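Local coordinates for BH2851 (Bacillus halodurans, PDB 2GFG), which is of unknown function but, as a putative adenylate cyclase of the CYTH family, probably acts on triphosphate-containing substrates inside its antiparallel barrel, at residues 34-39 with 56-61; 38-43 with 120-125. All blocks are in the same frame, centred on the assembly; numbering follows the deposited sequence.

Overall arrangement
Interactions 1 and 2 join strand 34-42 to its two neighbours in the closed antiparallel barrel of this CYTH domain: strand 54-60 on one side and strand 117-131 on the other. Both rest on backbone hydrogen bonds, and they share Asn-38 and His-39, each of which pairs with both neighbours. Interaction 1 is partly buried: Lys-34, Leu-35, Lys-60 and Glu-61 at one end are exposed, whereas Gln-36 is buried, and its character is polar, with arginine, amide and carboxylate groups and a bound ethanediol. Interaction 2 is buried and smaller, mixing a Tyr-Leu contact with a histidine-threonine pair. Between them, Gln-36 O lies 2.8 Å from Thr-124 N, a probable hydrogen bond continuing the second pairing.

Interaction 1. Residues 34-39 with 56-61; sequences KLQRNH and RIREKE. With EDO (1,2-ethanediol), chain F.
Arg-56 opens the pairing of two antiparallel barrel strands: its CA-H points at His-39 O. Ile-57 and His-39 form a hydrogen-bonded pair, with N-H...O bonds in both directions, and Ile-57 O also sits in the imidazole plane at its edge. Arg-58 carries the main side-chain contact. Its chain starts anti to the backbone N and bends at chi3 (-72°), so that NE donates to Asn-38 OD1 at 2.9 Å, in the amide carbonyl plane, while NH2 adds a weak second bond to that oxygen. Over one face of this guanidinium stands Gln-36 NE2, 3.2 Å from Arg-58 CZ, an approach of two donors, not a hydrogen bond; Arg-56 NH2 lies over the opposite face, displaced toward its rim. Arg-56, Arg-58, Arg-126 and Lys-69 gather positive charge here, which, despite a long, weak Arg-56 to Glu-78 ion pair, would probably favour an anion, consistent with the phosphate-binding barrels of CYTH proteins. Glu-59 makes two backbone bonds to Arg-37, and its OE1 comes to 3.5 Å from His-39 NE2, ring and carboxylate nearly coplanar. Lys-60 runs beside Gln-36 and donates through NZ (3.0 Å) to O1 of an ethanediol, probably from the crystallisation liquor, which also takes a weak bond from Arg-58 NH1; Glu-61 N reaches Leu-35 O through a water. Strands 63-71 and 117-131 flank the pair, and helix 85-94 packs on His-39 and Ile-57.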
loop_
_atom_site.group_PDB
_atom_site.type_symbol
_atom_site.label_atom_id
_atom_site.label_comp_id
_atom_site.label_asym_id
_atom_site.label_seq_id
_atom_site.Cartn_x
_atom_site.Cartn_y
_atom_site.Cartn_z
ATOM N N LYS A 34 -13.803 -1.426 -3.487
ATOM C CA LYS A 34 -13.238 -2.500 -4.303
ATOM C C LYS A 34 -12.260 -3.319 -3.455
ATOM O O LYS A 34 -11.525 -2.771 -2.648
ATOM C CB LYS A 34 -12.509 -1.926 -5.526
ATOM C CG LYS A 34 -13.292 -0.834 -6.303
ATOM C CD LYS A 34 -14.644 -1.329 -6.796
ATOM C CE LYS A 34 -15.377 -0.249 -7.595
ATOM N NZ LYS A 34 -16.787 -0.644 -7.921
ATOM N N LEU A 35 -12.239 -4.623 -3.683
ATOM C CA LEU A 35 -11.398 -5.540 -2.913
ATOM C C LEU A 35 -10.085 -5.798 -3.632
ATOM O O LEU A 35 -10.060 -5.957 -4.851
ATOM C CB LEU A 35 -12.148 -6.866 -2.679
ATOM C CG LEU A 35 -11.445 -7.990 -1.907
ATOM C CD1 LEU A 35 -10.865 -7.513 -0.570
ATOM C CD2 LEU A 35 -12.430 -9.149 -1.682
ATOM N N GLN A 36 -8.982 -5.757 -2.875
ATOM C CA GLN A 36 -7.658 -6.090 -3.404
ATOM C C GLN A 36 -6.862 -6.921 -2.391
ATOM O O GLN A 36 -7.092 -6.831 -1.176
ATOM C CB GLN A 36 -6.888 -4.817 -3.760
ATOM C CG GLN A 36 -6.518 -3.936 -2.529
ATOM C CD GLN A 36 -6.155 -2.513 -2.906
ATOM O OE1 GLN A 36 -6.627 -1.984 -3.909
ATOM N NE2 GLN A 36 -5.324 -1.885 -2.095
ATOM N N ARG A 37 -5.942 -7.738 -2.908
ATOM C CA ARG A 37 -5.081 -8.580 -2.082
ATOM C C ARG A 37 -3.640 -8.212 -2.314
ATOM O O ARG A 37 -3.170 -8.219 -3.445
ATOM C CB ARG A 37 -5.280 -10.038 -2.425
ATOM C CG ARG A 37 -6.587 -10.590 -1.978
ATOM C CD ARG A 37 -6.568 -12.108 -1.955
ATOM N NE ARG A 37 -7.719 -12.656 -1.243
ATOM C CZ ARG A 37 -7.876 -13.949 -0.931
ATOM N NH1 ARG A 37 -6.950 -14.858 -1.280
ATOM N NH2 ARG A 37 -8.961 -14.340 -0.270
ATOM N N ASN A 38 -2.933 -7.915 -1.230
ATOM C CA ASN A 38 -1.534 -7.568 -1.290
ATOM C C ASN A 38 -0.718 -8.731 -0.796
ATOM O O ASN A 38 -0.852 -9.134 0.358
ATOM C CB ASN A 38 -1.268 -6.338 -0.435
ATOM C CG ASN A 38 -2.108 -5.168 -0.841
ATOM O OD1 ASN A 38 -2.053 -4.731 -1.970
ATOM N ND2 ASN A 38 -2.929 -4.674 0.082
ATOM N N HIS A 39 0.037 -9.352 -1.705
ATOM C CA HIS A 39 0.912 -10.464 -1.358
ATOM C C HIS A 39 2.302 -9.920 -1.142
ATOM O O HIS A 39 2.900 -9.379 -2.062
ATOM C CB HIS A 39 0.926 -11.499 -2.471
ATOM C CG HIS A 39 -0.416 -12.077 -2.776
ATOM N ND1 HIS A 39 -0.906 -13.198 -2.140
ATOM C CD2 HIS A 39 -1.383 -11.683 -3.642
ATOM C CE1 HIS A 39 -2.113 -13.473 -2.605
ATOM N NE2 HIS A 39 -2.423 -12.571 -3.519
ATOM N N ARG A 56 5.592 -6.038 -3.157
ATOM C CA ARG A 56 4.328 -6.782 -3.163
ATOM C C ARG A 56 3.889 -7.144 -4.564
ATOM O O ARG A 56 4.362 -6.561 -5.552
ATOM C CB ARG A 56 3.209 -5.961 -2.492
ATOM C CG ARG A 56 2.847 -4.657 -3.241
ATOM C CD ARG A 56 1.518 -4.078 -2.794
ATOM N NE ARG A 56 1.102 -2.970 -3.681
ATOM C CZ ARG A 56 1.037 -1.668 -3.338
ATOM N NH1 ARG A 56 1.213 -1.267 -2.071
ATOM N NH2 ARG A 56 0.688 -0.769 -4.259
ATOM N N ILE A 57 3.020 -8.147 -4.643
ATOM C CA ILE A 57 2.206 -8.389 -5.828
ATOM C C ILE A 57 0.742 -8.129 -5.438
ATOM O O ILE A 57 0.232 -8.751 -4.513
ATOM C CB ILE A 57 2.364 -9.836 -6.357
ATOM C CG1 ILE A 57 3.761 -10.028 -6.950
ATOM C CG2 ILE A 57 1.282 -10.150 -7.418
ATOM C CD1 ILE A 57 4.100 -11.476 -7.297
ATOM N N ARG A 58 0.105 -7.166 -6.109
ATOM C CA ARG A 58 -1.302 -6.830 -5.848
ATOM C C ARG A 58 -2.216 -7.540 -6.819
ATOM O O ARG A 58 -1.957 -7.565 -8.011
ATOM C CB ARG A 58 -1.534 -5.324 -5.951
ATOM C CG ARG A 58 -3.025 -4.895 -5.714
ATOM C CD ARG A 58 -3.163 -3.403 -5.528
ATOM N NE ARG A 58 -2.629 -2.969 -4.240
ATOM C CZ ARG A 58 -2.667 -1.715 -3.780
ATOM N NH1 ARG A 58 -3.199 -0.737 -4.506
ATOM N NH2 ARG A 58 -2.159 -1.442 -2.577
ATOM N N GLU A 59 -3.329 -8.053 -6.297
ATOM C CA GLU A 59 -4.366 -8.683 -7.101
ATOM C C GLU A 59 -5.663 -7.878 -6.933
ATOM O O GLU A 59 -6.124 -7.679 -5.823
ATOM C CB GLU A 59 -4.566 -10.109 -6.636
ATOM C CG GLU A 59 -5.484 -10.947 -7.493
ATOM C CD GLU A 59 -5.690 -12.368 -6.912
ATOM O OE1 GLU A 59 -4.998 -12.728 -5.916
ATOM O OE2 GLU A 59 -6.566 -13.096 -7.422
ATOM N N LYS A 60 -6.213 -7.385 -8.039
ATOM C CA LYS A 60 -7.433 -6.564 -7.997
ATOM C C LYS A 60 -8.218 -6.695 -9.292
ATOM O O LYS A 60 -7.744 -6.279 -10.363
ATOM C CB LYS A 60 -7.079 -5.095 -7.743
ATOM C CG LYS A 60 -8.299 -4.184 -7.469
ATOM C CD LYS A 60 -7.910 -2.709 -7.419
ATOM C CE LYS A 60 -7.696 -2.129 -8.828
ATOM N NZ LYS A 60 -7.371 -0.652 -8.800
ATOM N N GLU A 61 -9.428 -7.261 -9.188
ATOM C CA GLU A 61 -10.328 -7.459 -10.345
ATOM C C GLU A 61 -9.631 -8.206 -11.490
ATOM O O GLU A 61 -9.632 -7.751 -12.639
ATOM C CB GLU A 61 -10.888 -6.111 -10.827
ATOM C CG GLU A 61 -11.652 -5.350 -9.745
ATOM C CD GLU A 61 -12.294 -4.063 -10.254
ATOM O OE1 GLU A 61 -11.867 -3.550 -11.322
ATOM O OE2 GLU A 61 -13.213 -3.551 -9.570
HETATM C C1 EDO F . -3.818 -1.118 -8.260
HETATM O O1 EDO F . -4.749 -0.417 -7.425
HETATM C C2 EDO F . -2.398 -0.593 -8.017
HETATM O O2 EDO F . -1.489 -1.159 -8.973
HETATM O O HOH W 1 -10.882 -7.864 -6.555
#

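Interaction 2. Residues 38-43 with 120-125. With EDO (1,2-ethanediol), chain G.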
loop_
_atom_site.group_PDB
_atom_site.type_symbol
_atom_site.label_atom_id
_atom_site.label_comp_id
_atom_site.label_asym_id
_atom_site.label_seq_id
_atom_site.Cartn_x
_atom_site.Cartn_y
_atom_site.Cartn_z
ATOM N N ASN A 38 -2.933 -7.915 -1.230
ATOM C CA ASN A 38 -1.534 -7.568 -1.290
ATOM C C ASN A 38 -0.718 -8.731 -0.796
ATOM O O ASN A 38 -0.852 -9.134 0.358
ATOM C CB ASN A 38 -1.268 -6.338 -0.435
ATOM C CG ASN A 38 -2.108 -5.168 -0.841
ATOM O OD1 ASN A 38 -2.053 -4.731 -1.970
ATOM N ND2 ASN A 38 -2.929 -4.674 0.082
ATOM N N HIS A 39 0.037 -9.352 -1.705
ATOM C CA HIS A 39 0.912 -10.464 -1.358
ATOM C C HIS A 39 2.302 -9.920 -1.142
ATOM O O HIS A 39 2.900 -9.379 -2.062
ATOM C CB HIS A 39 0.926 -11.499 -2.471
ATOM C CG HIS A 39 -0.416 -12.077 -2.776
ATOM N ND1 HIS A 39 -0.906 -13.198 -2.140
ATOM C CD2 HIS A 39 -1.383 -11.683 -3.642
ATOM C CE1 HIS A 39 -2.113 -13.473 -2.605
ATOM N NE2 HIS A 39 -2.423 -12.571 -3.519
ATOM N N TYR A 40 2.823 -10.068 0.078
ATOM C CA TYR A 40 4.107 -9.449 0.450
ATOM C C TYR A 40 5.279 -10.389 0.310
ATOM O O TYR A 40 5.175 -11.572 0.600
ATOM C CB TYR A 40 4.040 -8.917 1.874
ATOM C CG TYR A 40 2.940 -7.909 2.076
ATOM C CD1 TYR A 40 2.828 -6.790 1.235
ATOM C CD2 TYR A 40 2.022 -8.047 3.117
ATOM C CE1 TYR A 40 1.813 -5.855 1.407
ATOM C CE2 TYR A 40 1.001 -7.107 3.308
ATOM C CZ TYR A 40 0.900 -6.013 2.442
ATOM O OH TYR A 40 -0.104 -5.087 2.609
ATOM N N PHE A 41 6.409 -9.837 -0.143
ATOM C CA PHE A 41 7.636 -10.589 -0.309
ATOM C C PHE A 41 8.751 -9.968 0.514
ATOM O O PHE A 41 8.864 -8.742 0.606
ATOM C CB PHE A 41 8.032 -10.635 -1.774
ATOM C CG PHE A 41 7.062 -11.371 -2.629
ATOM C CD1 PHE A 41 7.264 -12.717 -2.935
ATOM C CD2 PHE A 41 5.906 -10.749 -3.086
ATOM C CE1 PHE A 41 6.346 -13.417 -3.724
ATOM C CE2 PHE A 41 4.986 -11.444 -3.871
ATOM C CZ PHE A 41 5.214 -12.789 -4.182
ATOM N N GLU A 42 9.575 -10.819 1.105
ATOM C CA GLU A 42 10.656 -10.376 1.953
ATOM C C GLU A 42 11.612 -11.542 2.213
ATOM O O GLU A 42 11.233 -12.710 2.058
ATOM C CB GLU A 42 10.076 -9.821 3.288
ATOM C CG GLU A 42 11.092 -9.275 4.291
ATOM C CD GLU A 42 11.943 -8.132 3.743
ATOM O OE1 GLU A 42 12.858 -8.404 2.938
ATOM O OE2 GLU A 42 11.781 -6.984 4.225
ATOM N N THR A 43 12.868 -11.216 2.519
ATOM C CA THR A 43 13.868 -12.218 2.919
ATOM C C THR A 43 13.688 -12.589 4.389
ATOM O O THR A 43 13.011 -11.887 5.127
ATOM C CB THR A 43 15.328 -11.694 2.701
ATOM O OG1 THR A 43 15.559 -10.539 3.515
ATOM C CG2 THR A 43 15.558 -11.328 1.234
ATOM N N GLY A 120 3.215 -13.454 3.250
ATOM C CA GLY A 120 1.783 -13.478 3.555
ATOM C C GLY A 120 0.966 -12.491 2.741
ATOM O O GLY A 120 1.510 -11.712 1.959
ATOM N N THR A 121 -0.346 -12.492 2.985
ATOM C CA THR A 121 -1.290 -11.708 2.203
ATOM C C THR A 121 -2.219 -10.878 3.099
ATOM O O THR A 121 -2.847 -11.402 4.013
ATOM C CB THR A 121 -2.147 -12.622 1.297
ATOM O OG1 THR A 121 -1.286 -13.419 0.485
ATOM C CG2 THR A 121 -3.083 -11.795 0.387
ATOM N N LEU A 122 -2.312 -9.583 2.786
ATOM C CA LEU A 122 -3.204 -8.656 3.465
ATOM C C LEU A 122 -4.266 -8.200 2.476
ATOM O O LEU A 122 -3.933 -7.704 1.388
ATOM C CB LEU A 122 -2.402 -7.454 3.985
ATOM C CG LEU A 122 -3.151 -6.292 4.657
ATOM C CD1 LEU A 122 -2.258 -5.622 5.681
ATOM C CD2 LEU A 122 -3.667 -5.254 3.639
ATOM N N SER A 123 -5.543 -8.374 2.842
ATOM C CA SER A 123 -6.659 -7.963 1.979
ATOM C C SER A 123 -7.175 -6.594 2.385
ATOM O O SER A 123 -7.272 -6.297 3.567
ATOM C CB SER A 123 -7.794 -8.979 2.047
ATOM O OG SER A 123 -7.394 -10.219 1.490
ATOM N N THR A 124 -7.530 -5.774 1.391
ATOM C CA THR A 124 -8.077 -4.428 1.643
ATOM C C THR A 124 -9.320 -4.155 0.798
ATOM O O THR A 124 -9.340 -4.420 -0.404
ATOM C CB THR A 124 -7.036 -3.318 1.363
ATOM O OG1 THR A 124 -5.907 -3.486 2.230
ATOM C CG2 THR A 124 -7.645 -1.914 1.599
ATOM N N SER A 125 -10.360 -3.645 1.456
ATOM C CA SER A 125 -11.528 -3.121 0.790
ATOM C C SER A 125 -11.367 -1.610 0.747
ATOM O O SER A 125 -11.289 -0.961 1.794
ATOM C CB SER A 125 -12.784 -3.501 1.548
ATOM O OG SER A 125 -13.925 -3.062 0.871
HETATM C C1 EDO G . -16.673 -3.464 2.826
HETATM O O1 EDO G . -16.562 -2.670 1.639
HETATM C C2 EDO G . -15.852 -2.835 3.956
HETATM O O2 EDO G . -16.209 -1.451 4.145
HETATM O O HOH W 2 -4.030 -2.249 0.372
#
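With CG anti to the carbonyl carbon (chi1 -58°), Tyr-40 leans its ring obliquely across Leu-122, whose own CG is anti to the backbone N (chi1 176°), in the antiparallel barrel of the CYTH fold. Tyr-40 CE2 meets Leu-122 CB at 3.5 Å, and the phenol oxygen lies alongside the same leucine; helix 182-190 covers both side chains through Lys-182. The backbones are joined by a reciprocal pair of bonds between Asn-38 and Leu-122, and by Tyr-40 N to Gly-120 O, which at 2.8 Å runs almost along the C=O axis. On the other face of the sheet His-39 and Thr-121 lie side by side. Thr-121 CG2, anti to its backbone N, makes a CH-pi contact over the imidazole face, 3.8 Å from the centroid, while OG1 lies 2.7 Å from His-39 ND1 and is also in a weak hydrogen bond with His-118 NE2. The Asn-38 amide divides its work between the two neighbouring strands: OD1 is held by Arg-58, and ND2 turns toward strand 117-131. There ND2 donates to a water at 2.7 Å, and that water is hydrogen-bonded in turn to OG1 of Thr-124, a hydroxyl also bonded to Ser-141 OG.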